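Local coordinates for putative acetyltransferase (Nocardia farcinica, PDB 3D9W), which probably transfers acetyl groups from acetyl-CoA to arylamine substrates, at residues G99-G105 with A117-R123; D175-L179 with Y191-T195; L235-L240 with R252-P256; F223-F227 with I263-I269. All coordinates share one frame. Residues are numbered along the deposited sequence.

Contact 1 (G99-G105 with A117-R123); sequences GVTGHTG and ATHALLR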
loop_
_atom_site.group_PDB
_atom_site.type_symbol
_atom_site.label_atom_id
_atom_site.label_comp_id
_atom_site.label_asym_id
_atom_site.label_seq_id
_atom_site.Cartn_x
_atom_site.Cartn_y
_atom_site.Cartn_z
ATOM N N GLY A 99 18.026 -6.269 1.460
ATOM C CA GLY A 99 17.968 -6.999 0.210
ATOM C C GLY A 99 16.564 -6.769 -0.302
ATOM O O GLY A 99 15.597 -7.199 0.331
ATOM N N VAL A 100 16.442 -6.090 -1.438
ATOM C CA VAL A 100 15.129 -5.791 -1.989
ATOM C C VAL A 100 14.906 -6.275 -3.408
ATOM O O VAL A 100 15.689 -5.989 -4.316
ATOM C CB VAL A 100 14.846 -4.285 -1.927
ATOM C CG1 VAL A 100 13.492 -3.985 -2.536
ATOM C CG2 VAL A 100 14.885 -3.823 -0.483
ATOM N N THR A 101 13.808 -7.006 -3.572
ATOM C CA THR A 101 13.407 -7.578 -4.854
ATOM C C THR A 101 11.883 -7.446 -4.913
ATOM O O THR A 101 11.211 -7.567 -3.899
ATOM C CB THR A 101 13.862 -9.064 -4.933
ATOM O OG1 THR A 101 13.375 -9.675 -6.132
ATOM C CG2 THR A 101 13.363 -9.818 -3.739
ATOM N N GLY A 102 11.328 -7.191 -6.087
ATOM C CA GLY A 102 9.893 -7.006 -6.153
ATOM C C GLY A 102 9.023 -8.116 -6.685
ATOM O O GLY A 102 9.478 -9.010 -7.383
ATOM N N HIS A 103 7.746 -8.036 -6.331
ATOM C CA HIS A 103 6.724 -8.986 -6.762
ATOM C C HIS A 103 5.440 -8.210 -7.041
ATOM O O HIS A 103 5.288 -7.058 -6.632
ATOM C CB HIS A 103 6.427 -10.037 -5.683
ATOM C CG HIS A 103 7.566 -10.968 -5.388
ATOM N ND1 HIS A 103 8.469 -11.374 -6.345
ATOM C CD2 HIS A 103 7.902 -11.630 -4.254
ATOM C CE1 HIS A 103 9.309 -12.246 -5.815
ATOM N NE2 HIS A 103 8.985 -12.419 -4.548
ATOM N N THR A 104 4.518 -8.847 -7.748
ATOM C CA THR A 104 3.246 -8.227 -8.070
ATOM C C THR A 104 2.139 -9.210 -7.769
ATOM O O THR A 104 2.239 -10.396 -8.071
ATOM C CB THR A 104 3.151 -7.838 -9.547
ATOM O OG1 THR A 104 4.006 -6.722 -9.804
ATOM C CG2 THR A 104 1.733 -7.450 -9.888
ATOM N N GLY A 105 1.074 -8.709 -7.170
ATOM C CA GLY A 105 -0.032 -9.572 -6.841
ATOM C C GLY A 105 -1.312 -9.135 -7.506
ATOM O O GLY A 105 -1.395 -8.039 -8.066
ATOM N N ALA A 117 -2.561 -7.978 -12.340
ATOM C CA ALA A 117 -1.465 -8.089 -11.381
ATOM C C ALA A 117 -0.887 -6.675 -11.317
ATOM O O ALA A 117 0.051 -6.335 -12.045
ATOM C CB ALA A 117 -0.412 -9.079 -11.866
ATOM N N THR A 118 -1.467 -5.849 -10.449
ATOM C CA THR A 118 -1.042 -4.466 -10.320
ATOM C C THR A 118 -0.872 -4.016 -8.876
ATOM O O THR A 118 -1.004 -2.830 -8.562
ATOM C CB THR A 118 -2.050 -3.546 -11.021
ATOM O OG1 THR A 118 -3.302 -3.593 -10.333
ATOM C CG2 THR A 118 -2.270 -4.001 -12.458
ATOM N N HIS A 119 -0.578 -4.965 -7.992
ATOM C CA HIS A 119 -0.389 -4.634 -6.587
ATOM C C HIS A 119 1.055 -4.858 -6.122
ATOM O O HIS A 119 1.478 -5.990 -5.879
ATOM C CB HIS A 119 -1.334 -5.445 -5.712
ATOM C CG HIS A 119 -1.181 -5.141 -4.263
ATOM N ND1 HIS A 119 -1.408 -3.884 -3.746
ATOM C CD2 HIS A 119 -0.734 -5.900 -3.237
ATOM C CE1 HIS A 119 -1.102 -3.880 -2.462
ATOM N NE2 HIS A 119 -0.689 -5.091 -2.129
ATOM N N ALA A 120 1.793 -3.760 -5.979
ATOM C CA ALA A 120 3.188 -3.806 -5.579
ATOM C C ALA A 120 3.453 -4.506 -4.251
ATOM O O ALA A 120 2.824 -4.208 -3.233
ATOM C CB ALA A 120 3.746 -2.395 -5.541
ATOM N N LEU A 121 4.393 -5.442 -4.272
ATOM C CA LEU A 121 4.775 -6.183 -3.076
ATOM C C LEU A 121 6.285 -6.217 -3.025
ATOM O O LEU A 121 6.943 -6.161 -4.060
ATOM C CB LEU A 121 4.230 -7.616 -3.112
ATOM C CG LEU A 121 2.719 -7.810 -2.905
ATOM C CD1 LEU A 121 2.354 -9.286 -3.102
ATOM C CD2 LEU A 121 2.303 -7.323 -1.505
ATOM N N LEU A 122 6.838 -6.298 -1.821
ATOM C CA LEU A 122 8.281 -6.337 -1.664
ATOM C C LEU A 122 8.762 -7.577 -0.903
ATOM O O LEU A 122 8.306 -7.858 0.206
ATOM C CB LEU A 122 8.765 -5.070 -0.954
ATOM C CG LEU A 122 8.463 -3.730 -1.628
ATOM C CD1 LEU A 122 8.874 -2.567 -0.730
ATOM C CD2 LEU A 122 9.202 -3.659 -2.956
ATOM N N ARG A 123 9.673 -8.320 -1.533
ATOM C CA ARG A 123 10.295 -9.522 -0.963
ATOM C C ARG A 123 11.595 -8.977 -0.356
ATOM O O ARG A 123 12.484 -8.505 -1.079
ATOM C CB ARG A 123 10.590 -10.529 -2.082
ATOM C CG ARG A 123 11.354 -11.785 -1.681
ATOM C CD ARG A 123 11.935 -12.465 -2.922
ATOM N NE ARG A 123 12.803 -13.599 -2.624
ATOM C CZ ARG A 123 12.394 -14.868 -2.610
ATOM N NH1 ARG A 123 11.125 -15.166 -2.878
ATOM N NH2 ARG A 123 13.250 -15.845 -2.337
#
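Gly99 opens a strand that pairs antiparallel with 117-123 in a beta hairpin. Val100 packs lightly on it, its CG1 4.3 Å from Leu122 CD2. Thr101 forms the first hydrogen-bonded pair, with Arg123: Thr101 N to Arg123 O is 3.2 Å and Arg123 N to Thr101 O is 2.9 Å. The aliphatic part of Arg123 lies across this pair, its CD 3.1 Å from Thr101 CG2 and 3.4 Å from His103 NE2. Gly102 makes a non-hydrogen-bonded pair with Leu122. At His103 the bonding resumes, with His103 N to Leu121 O at 3.1 Å and Leu121 N to His103 O at 3.0 Å. Thr104 turns to the other face, where its CG2 approaches Ala117 O at 3.0 Å; its OG1 bonds to Gln198. Gly105 N meets His119 O at 3.0 Å, and His119 N returns to Gly105 O at 3.2 Å. Both Thr118 and His119 face Gly105, which makes a classic beta bulge. His119 is bonded to Asp136 and touches Cys82, an arrangement consistent with the Cys-His-Asp triad of this family. The bulge includes this probable active-site histidine. Helices 82-95 and 200-212 cover the face of Thr104 and Ala120, and strand 132-135 flanks 117-123.

Contact 2 (D175-L179 with Y191-T195); sequences DLWVL and YTFTT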
loop_
_atom_site.group_PDB
_atom_site.type_symbol
_atom_site.label_atom_id
_atom_site.label_comp_id
_atom_site.label_asym_id
_atom_site.label_seq_id
_atom_site.Cartn_x
_atom_site.Cartn_y
_atom_site.Cartn_z
ATOM N N ASP A 175 4.394 -21.314 -8.160
ATOM C CA ASP A 175 3.925 -20.916 -6.843
ATOM C C ASP A 175 2.824 -19.871 -6.953
ATOM O O ASP A 175 2.936 -18.915 -7.730
ATOM C CB ASP A 175 5.061 -20.310 -6.027
ATOM C CG ASP A 175 5.891 -21.349 -5.346
ATOM O OD1 ASP A 175 5.431 -22.510 -5.280
ATOM O OD2 ASP A 175 6.995 -21.001 -4.866
ATOM N N LEU A 176 1.759 -20.060 -6.184
ATOM C CA LEU A 176 0.678 -19.094 -6.157
ATOM C C LEU A 176 0.362 -18.847 -4.690
ATOM O O LEU A 176 -0.261 -19.675 -4.032
ATOM C CB LEU A 176 -0.557 -19.625 -6.881
ATOM C CG LEU A 176 -1.725 -18.632 -6.915
ATOM C CD1 LEU A 176 -1.343 -17.378 -7.709
ATOM C CD2 LEU A 176 -2.933 -19.315 -7.529
ATOM N N TRP A 177 0.815 -17.714 -4.168
ATOM C CA TRP A 177 0.576 -17.404 -2.771
ATOM C C TRP A 177 -0.734 -16.669 -2.575
ATOM O O TRP A 177 -1.157 -15.891 -3.431
ATOM C CB TRP A 177 1.713 -16.558 -2.205
ATOM C CG TRP A 177 3.047 -17.208 -2.270
ATOM C CD1 TRP A 177 3.910 -17.216 -3.330
ATOM C CD2 TRP A 177 3.682 -17.941 -1.229
ATOM N NE1 TRP A 177 5.052 -17.909 -3.008
ATOM C CE2 TRP A 177 4.937 -18.365 -1.721
ATOM C CE3 TRP A 177 3.315 -18.284 0.077
ATOM C CZ2 TRP A 177 5.830 -19.114 -0.949
ATOM C CZ3 TRP A 177 4.196 -19.026 0.844
ATOM C CH2 TRP A 177 5.444 -19.435 0.328
ATOM N N VAL A 178 -1.370 -16.919 -1.434
ATOM C CA VAL A 178 -2.631 -16.279 -1.102
ATOM C C VAL A 178 -2.611 -15.809 0.347
ATOM O O VAL A 178 -2.503 -16.616 1.270
ATOM C CB VAL A 178 -3.816 -17.248 -1.263
ATOM C CG1 VAL A 178 -5.114 -16.467 -1.333
ATOM C CG2 VAL A 178 -3.630 -18.112 -2.494
ATOM N N LEU A 179 -2.701 -14.500 0.544
ATOM C CA LEU A 179 -2.728 -13.946 1.886
ATOM C C LEU A 179 -4.196 -13.788 2.270
ATOM O O LEU A 179 -4.981 -13.243 1.499
ATOM C CB LEU A 179 -2.041 -12.585 1.911
ATOM C CG LEU A 179 -1.897 -12.004 3.313
ATOM C CD1 LEU A 179 -0.812 -12.770 4.049
ATOM C CD2 LEU A 179 -1.552 -10.528 3.233
ATOM N N TYR A 191 -5.360 -11.051 -1.624
ATOM C CA TYR A 191 -4.806 -11.123 -2.962
ATOM C C TYR A 191 -3.974 -12.370 -3.187
ATOM O O TYR A 191 -3.807 -13.186 -2.294
ATOM C CB TYR A 191 -3.929 -9.894 -3.214
ATOM C CG TYR A 191 -2.830 -9.666 -2.182
ATOM C CD1 TYR A 191 -1.855 -10.636 -1.929
ATOM C CD2 TYR A 191 -2.766 -8.473 -1.459
ATOM C CE1 TYR A 191 -0.853 -10.419 -0.982
ATOM C CE2 TYR A 191 -1.769 -8.251 -0.514
ATOM C CZ TYR A 191 -0.821 -9.224 -0.280
ATOM O OH TYR A 191 0.149 -8.998 0.666
ATOM N N THR A 192 -3.451 -12.508 -4.393
ATOM C CA THR A 192 -2.590 -13.632 -4.718
ATOM C C THR A 192 -1.351 -13.066 -5.412
ATOM O O THR A 192 -1.414 -11.999 -6.016
ATOM C CB THR A 192 -3.263 -14.612 -5.688
ATOM O OG1 THR A 192 -3.403 -13.992 -6.976
ATOM C CG2 THR A 192 -4.619 -15.033 -5.166
ATOM N N PHE A 193 -0.224 -13.764 -5.318
ATOM C CA PHE A 193 0.988 -13.300 -5.983
ATOM C C PHE A 193 1.960 -14.420 -6.306
ATOM O O PHE A 193 1.941 -15.477 -5.674
ATOM C CB PHE A 193 1.704 -12.230 -5.148
ATOM C CG PHE A 193 2.305 -12.740 -3.871
ATOM C CD1 PHE A 193 1.539 -12.839 -2.720
ATOM C CD2 PHE A 193 3.651 -13.067 -3.807
ATOM C CE1 PHE A 193 2.110 -13.244 -1.523
ATOM C CE2 PHE A 193 4.231 -13.472 -2.621
ATOM C CZ PHE A 193 3.464 -13.563 -1.475
ATOM N N THR A 194 2.800 -14.180 -7.306
ATOM C CA THR A 194 3.801 -15.145 -7.719
ATOM C C THR A 194 5.145 -14.632 -7.244
ATOM O O THR A 194 5.232 -13.542 -6.688
ATOM C CB THR A 194 3.841 -15.316 -9.260
ATOM O OG1 THR A 194 4.281 -14.102 -9.884
ATOM C CG2 THR A 194 2.469 -15.695 -9.782
ATOM N N THR A 195 6.196 -15.409 -7.456
ATOM C CA THR A 195 7.506 -14.975 -7.019
ATOM C C THR A 195 8.354 -14.485 -8.169
ATOM O O THR A 195 9.579 -14.452 -8.090
ATOM C CB THR A 195 8.239 -16.094 -6.299
ATOM O OG1 THR A 195 8.197 -17.274 -7.103
ATOM C CG2 THR A 195 7.601 -16.358 -4.947
#
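Two short backbone hydrogen bonds tie Trp177 to Phe193 in the beta hairpin of strands 175-183 and 188-193. Trp177 N donates to Phe193 O at 2.9 Å, and Phe193 N donates to Trp177 O at 3.0 Å. A weaker bond runs from Leu179 N to Tyr191 O at 3.3 Å. Next to the Trp177-Phe193 pair, Val178 and Thr192 form a non-hydrogen-bonded pair with CA atoms 4.5 Å apart. CA-H...O contacts add to the pairing: Thr192 CA is 3.0 Å from Trp177 O, and Val178 CA is 3.5 Å from Tyr191 O.

The packing falls on both faces of the sheet. On one, Leu176 CD1 rests 3.9 Å from Thr192 CB, and Val178 CG1 lies 4.1 Å from Thr192 CG2. On the other sit Trp177, Phe193, Leu179 and Tyr191. The five-membered ring of Trp177 and the Phe193 ring form an offset stack, with centroids 4.8 Å apart and planes at 15°. Leu179 CB packs 3.8 Å from Tyr191 CE1. The Tyr191 hydroxyl bonds to Tyr147, and its ring meets that of His119. The hairpin continues the large antiparallel sheet beyond strand 99-107, the neighbour of 188-193. Beside the stack, Trp177 CB sits over the Phe193 ring face, 3.6 Å from its centroid, in a CH-pi contact.

Contact 3 (L235-L240 with R252-P256); sequences LDGLTL and RALTP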
loop_
_atom_site.group_PDB
_atom_site.type_symbol
_atom_site.label_atom_id
_atom_site.label_comp_id
_atom_site.label_asym_id
_atom_site.label_seq_id
_atom_site.Cartn_x
_atom_site.Cartn_y
_atom_site.Cartn_z
ATOM N N LEU A 235 -12.552 5.391 2.933
ATOM C CA LEU A 235 -13.531 6.233 2.253
ATOM C C LEU A 235 -13.712 5.662 0.850
ATOM O O LEU A 235 -12.796 5.707 0.037
ATOM C CB LEU A 235 -13.073 7.689 2.154
ATOM C CG LEU A 235 -14.105 8.525 1.386
ATOM C CD1 LEU A 235 -15.463 8.455 2.079
ATOM C CD2 LEU A 235 -13.644 9.951 1.296
ATOM N N ASP A 236 -14.892 5.111 0.585
ATOM C CA ASP A 236 -15.206 4.507 -0.705
ATOM C C ASP A 236 -16.385 5.265 -1.319
ATOM O O ASP A 236 -17.538 4.822 -1.254
ATOM C CB ASP A 236 -15.550 3.025 -0.496
ATOM C CG ASP A 236 -15.724 2.262 -1.804
ATOM O OD1 ASP A 236 -15.088 2.635 -2.819
ATOM O OD2 ASP A 236 -16.485 1.266 -1.798
ATOM N N GLY A 237 -16.071 6.410 -1.919
ATOM C CA GLY A 237 -17.087 7.254 -2.512
ATOM C C GLY A 237 -17.593 8.140 -1.397
ATOM O O GLY A 237 -16.865 8.993 -0.896
ATOM N N LEU A 238 -18.841 7.936 -0.993
ATOM C CA LEU A 238 -19.409 8.713 0.098
ATOM C C LEU A 238 -19.688 7.795 1.281
ATOM O O LEU A 238 -20.427 8.147 2.197
ATOM C CB LEU A 238 -20.694 9.402 -0.346
ATOM C CG LEU A 238 -20.561 10.510 -1.381
ATOM C CD1 LEU A 238 -21.939 11.067 -1.638
ATOM C CD2 LEU A 238 -19.628 11.605 -0.886
ATOM N N THR A 239 -19.092 6.609 1.255
ATOM C CA THR A 239 -19.269 5.644 2.332
ATOM C C THR A 239 -18.016 5.660 3.188
ATOM O O THR A 239 -16.920 5.392 2.701
ATOM C CB THR A 239 -19.491 4.232 1.775
ATOM O OG1 THR A 239 -20.565 4.264 0.836
ATOM C CG2 THR A 239 -19.850 3.274 2.875
ATOM N N LEU A 240 -18.177 5.999 4.459
ATOM C CA LEU A 240 -17.040 6.053 5.365
ATOM C C LEU A 240 -17.058 4.847 6.289
ATOM O O LEU A 240 -18.022 4.619 7.025
ATOM C CB LEU A 240 -17.075 7.342 6.188
ATOM C CG LEU A 240 -15.939 7.540 7.192
ATOM C CD1 LEU A 240 -14.609 7.500 6.483
ATOM C CD2 LEU A 240 -16.115 8.864 7.895
ATOM N N ARG A 252 -20.741 5.250 7.803
ATOM C CA ARG A 252 -21.443 6.506 7.771
ATOM C C ARG A 252 -21.662 6.831 6.311
ATOM O O ARG A 252 -20.790 6.568 5.477
ATOM C CB ARG A 252 -20.590 7.591 8.448
ATOM C CG ARG A 252 -21.335 8.880 8.769
ATOM C CD ARG A 252 -21.080 9.347 10.216
ATOM N NE ARG A 252 -19.801 10.047 10.374
ATOM C CZ ARG A 252 -19.541 11.280 9.927
ATOM N NH1 ARG A 252 -20.476 11.980 9.284
ATOM N NH2 ARG A 252 -18.340 11.818 10.125
ATOM N N ALA A 253 -22.841 7.365 6.007
ATOM C CA ALA A 253 -23.178 7.765 4.653
ATOM C C ALA A 253 -22.958 9.275 4.625
ATOM O O ALA A 253 -23.718 10.042 5.223
ATOM C CB ALA A 253 -24.614 7.430 4.353
ATOM N N LEU A 254 -21.897 9.688 3.939
ATOM C CA LEU A 254 -21.529 11.092 3.848
ATOM C C LEU A 254 -22.143 11.878 2.694
ATOM O O LEU A 254 -22.635 11.313 1.704
ATOM C CB LEU A 254 -20.011 11.207 3.772
ATOM C CG LEU A 254 -19.274 10.621 4.975
ATOM C CD1 LEU A 254 -17.773 10.620 4.717
ATOM C CD2 LEU A 254 -19.602 11.434 6.221
ATOM N N THR A 255 -22.107 13.196 2.854
ATOM C CA THR A 255 -22.604 14.129 1.858
ATOM C C THR A 255 -21.352 14.790 1.302
ATOM O O THR A 255 -20.317 14.834 1.980
ATOM C CB THR A 255 -23.505 15.205 2.483
ATOM O OG1 THR A 255 -22.716 16.123 3.245
ATOM C CG2 THR A 255 -24.519 14.569 3.395
ATOM N N PRO A 256 -21.417 15.301 0.058
ATOM C CA PRO A 256 -20.251 15.948 -0.545
ATOM C C PRO A 256 -19.649 17.020 0.348
ATOM O O PRO A 256 -18.436 17.080 0.513
ATOM C CB PRO A 256 -20.812 16.511 -1.840
ATOM C CG PRO A 256 -21.843 15.494 -2.209
ATOM C CD PRO A 256 -22.537 15.260 -0.899
#
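The hairpin of strands 239-243 and 249-253 begins here, just after a tight turn at Gly237 and Leu238. That turn links strand 232-236 to 239-243, with Asp236 N bonded to Thr239 O at 2.9 Å. Its backbone angles resemble a type II' turn. Leu254 is the main bump. It reaches into a hollow between Leu235 and Leu240, with its CD1 4.1 Å from Leu235 CD1 and 3.7 Å from Leu240 CB. Leu254 can therefore touch both arms of the turn. Val262 of helix 259-265 touches Leu240 and Leu254, and Leu259 touches Leu235 and Leu238. A second, looser fit lies at the turn itself. Leu238 extends along the chain that leaves the strand, and its CD1 comes within 4.3 Å of Pro256 CD. Trp284 and Leu285 also touch Leu238. At the strand end, Leu240 CB and Arg252 CB lie 4.2 Å apart on one face, while Thr239 and Ala253 project to the other. The backbone fixes this alignment: Leu240 N donates to Arg252 O and Arg252 N to Leu240 O, both at 2.9 Å. Beyond the last bridge, Leu254 N donates to Leu238 O at 2.8 Å.

Contact 4 (F223-F227 with I263-I269); sequences FLQRF and INELFDI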
loop_
_atom_site.group_PDB
_atom_site.type_symbol
_atom_site.label_atom_id
_atom_site.label_comp_id
_atom_site.label_asym_id
_atom_site.label_seq_id
_atom_site.Cartn_x
_atom_site.Cartn_y
_atom_site.Cartn_z
ATOM N N PHE A 223 -11.052 7.088 -3.231
ATOM C CA PHE A 223 -10.854 5.868 -2.464
ATOM C C PHE A 223 -9.688 6.128 -1.510
ATOM O O PHE A 223 -8.523 6.114 -1.910
ATOM C CB PHE A 223 -10.544 4.688 -3.376
ATOM C CG PHE A 223 -10.541 3.377 -2.659
ATOM C CD1 PHE A 223 -11.724 2.830 -2.183
ATOM C CD2 PHE A 223 -9.347 2.722 -2.395
ATOM C CE1 PHE A 223 -11.719 1.655 -1.451
ATOM C CE2 PHE A 223 -9.329 1.549 -1.665
ATOM C CZ PHE A 223 -10.516 1.015 -1.190
ATOM N N LEU A 224 -10.011 6.377 -0.246
ATOM C CA LEU A 224 -8.996 6.681 0.752
ATOM C C LEU A 224 -8.967 5.708 1.927
ATOM O O LEU A 224 -10.004 5.247 2.415
ATOM C CB LEU A 224 -9.225 8.090 1.300
ATOM C CG LEU A 224 -9.606 9.181 0.299
ATOM C CD1 LEU A 224 -9.880 10.483 1.029
ATOM C CD2 LEU A 224 -8.489 9.348 -0.710
ATOM N N GLN A 225 -7.766 5.395 2.380
ATOM C CA GLN A 225 -7.620 4.532 3.526
ATOM C C GLN A 225 -6.604 5.201 4.431
ATOM O O GLN A 225 -5.736 5.937 3.966
ATOM C CB GLN A 225 -7.107 3.156 3.127
ATOM C CG GLN A 225 -7.965 2.419 2.149
ATOM C CD GLN A 225 -7.408 1.054 1.849
ATOM O OE1 GLN A 225 -7.478 0.144 2.678
ATOM N NE2 GLN A 225 -6.828 0.904 0.664
ATOM N N ARG A 226 -6.745 4.977 5.728
ATOM C CA ARG A 226 -5.816 5.510 6.709
ATOM C C ARG A 226 -5.682 4.330 7.644
ATOM O O ARG A 226 -6.685 3.774 8.094
ATOM C CB ARG A 226 -6.404 6.717 7.439
ATOM C CG ARG A 226 -5.421 7.383 8.379
ATOM C CD ARG A 226 -4.229 7.913 7.617
ATOM N NE ARG A 226 -3.351 8.690 8.483
ATOM C CZ ARG A 226 -2.360 8.184 9.207
ATOM N NH1 ARG A 226 -2.098 6.886 9.171
ATOM N NH2 ARG A 226 -1.643 8.974 9.988
ATOM N N PHE A 227 -4.455 3.919 7.924
ATOM C CA PHE A 227 -4.281 2.757 8.777
ATOM C C PHE A 227 -3.600 3.020 10.113
ATOM O O PHE A 227 -2.525 3.619 10.179
ATOM C CB PHE A 227 -3.527 1.672 8.013
ATOM C CG PHE A 227 -3.491 0.363 8.717
ATOM C CD1 PHE A 227 -4.671 -0.285 9.049
ATOM C CD2 PHE A 227 -2.276 -0.217 9.077
ATOM C CE1 PHE A 227 -4.648 -1.489 9.733
ATOM C CE2 PHE A 227 -2.242 -1.423 9.763
ATOM C CZ PHE A 227 -3.433 -2.060 10.093
ATOM N N ILE A 263 -11.705 14.184 5.166
ATOM C CA ILE A 263 -10.451 13.973 4.472
ATOM C C ILE A 263 -9.250 14.594 5.179
ATOM O O ILE A 263 -8.136 14.089 5.072
ATOM C CB ILE A 263 -10.562 14.506 3.038
ATOM C CG1 ILE A 263 -11.560 13.643 2.262
ATOM C CG2 ILE A 263 -9.203 14.488 2.349
ATOM C CD1 ILE A 263 -11.888 14.189 0.896
ATOM N N ASN A 264 -9.475 15.685 5.904
ATOM C CA ASN A 264 -8.402 16.351 6.637
ATOM C C ASN A 264 -8.146 15.693 7.995
ATOM O O ASN A 264 -7.000 15.377 8.344
ATOM C CB ASN A 264 -8.747 17.826 6.853
ATOM C CG ASN A 264 -7.935 18.458 7.975
ATOM O OD1 ASN A 264 -6.717 18.555 7.900
ATOM N ND2 ASN A 264 -8.616 18.889 9.024
ATOM N N GLU A 265 -9.217 15.481 8.754
ATOM C CA GLU A 265 -9.097 14.889 10.075
ATOM C C GLU A 265 -8.844 13.393 10.058
ATOM O O GLU A 265 -7.970 12.898 10.771
ATOM C CB GLU A 265 -10.356 15.167 10.888
ATOM C CG GLU A 265 -10.869 16.591 10.786
ATOM C CD GLU A 265 -11.941 16.896 11.808
ATOM O OE1 GLU A 265 -12.868 16.082 11.975
ATOM O OE2 GLU A 265 -11.858 17.960 12.444
ATOM N N LEU A 266 -9.610 12.680 9.237
ATOM C CA LEU A 266 -9.500 11.229 9.138
ATOM C C LEU A 266 -8.483 10.658 8.177
ATOM O O LEU A 266 -8.126 9.489 8.284
ATOM C CB LEU A 266 -10.847 10.620 8.778
ATOM C CG LEU A 266 -11.875 10.628 9.883
ATOM C CD1 LEU A 266 -12.656 9.324 9.819
ATOM C CD2 LEU A 266 -11.195 10.757 11.229
ATOM N N PHE A 267 -8.007 11.456 7.238
ATOM C CA PHE A 267 -7.076 10.924 6.267
ATOM C C PHE A 267 -5.811 11.733 6.103
ATOM O O PHE A 267 -4.968 11.422 5.265
ATOM C CB PHE A 267 -7.816 10.762 4.940
ATOM C CG PHE A 267 -8.922 9.747 5.002
ATOM C CD1 PHE A 267 -8.628 8.382 5.029
ATOM C CD2 PHE A 267 -10.244 10.146 5.095
ATOM C CE1 PHE A 267 -9.637 7.428 5.151
ATOM C CE2 PHE A 267 -11.268 9.200 5.220
ATOM C CZ PHE A 267 -10.961 7.839 5.246
ATOM N N ASP A 268 -5.688 12.775 6.916
ATOM C CA ASP A 268 -4.522 13.638 6.909
ATOM C C ASP A 268 -4.085 14.009 5.514
ATOM O O ASP A 268 -2.903 13.984 5.183
ATOM C CB ASP A 268 -3.400 12.955 7.664
ATOM C CG ASP A 268 -3.805 12.607 9.062
ATOM O OD1 ASP A 268 -4.264 13.530 9.770
ATOM O OD2 ASP A 268 -3.683 11.423 9.446
ATOM N N ILE A 269 -5.078 14.350 4.708
ATOM C CA ILE A 269 -4.877 14.755 3.339
ATOM C C ILE A 269 -5.348 16.201 3.243
ATOM O O ILE A 269 -6.435 16.530 3.708
ATOM C CB ILE A 269 -5.688 13.850 2.396
ATOM C CG1 ILE A 269 -5.069 12.454 2.403
ATOM C CG2 ILE A 269 -5.754 14.449 0.992
ATOM C CD1 ILE A 269 -5.791 11.453 1.548
#
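Leu224 is at the apolar centre, where an edge strand of the four-stranded antiparallel sheet packs on the C-terminal part of helix 259-265 and the chain that follows. Its CB lies over the face of the Phe267 ring, 4.0 Å from the centroid, in a CH-pi contact. Its end packs on two isoleucines: Leu224 CD1 is 3.8 Å from Ile263 CG1, and Leu224 CD2 is 4.1 Å from Ile269 CD1, with CD1 hardly further off. These two are brought close by a backbone bond, Ile269 N to Ile263 O, of 3.1 Å. Leu235 and Leu240 of the same sheet also touch Phe267, and Leu54 touches both Leu224 and Ile269. The Phe267 ring is held against several strands.

Gln225 points its CA-to-CB bond away, and its amide bonds to His232 and Phe139. Next along the strand, Arg226 faces the other segment again. Its CB is 3.7 Å from Phe267 CD1 and 3.4 Å from Leu266 O. The rest of its side chain forms the polar edge, in a salt bridge with Asp268. Arg226 NH1 bonds to Thr47 O, and Asp268 OD1 pairs with Arg77. Asp268 OD2 accepts from Arg226 NE at 2.9 Å and Arg226 NH2 at 3.2 Å.

From the N terminus, the chain passes several helices before contact 1 closes the first hairpin, with 11 residues between its segments. Contact 2 then closes a second. The two lie in series in one large sheet, where strands 99-107 and 188-193 are neighbours. They touch through Leu121 and Phe193, whose CD1 and CG atoms are 3.5 Å apart. After helix 200-212 the chain enters the smaller sheet. Contact 4 opens at 223-227, and contact 3, which closes the hairpin of strands 239-243 and 249-253, nests inside its loop. Contact 4 closes after helix 259-265, tying it to the sheet. The centres of contacts 1 and 3 are about 31 Å apart, on opposite sides of the chain's centre.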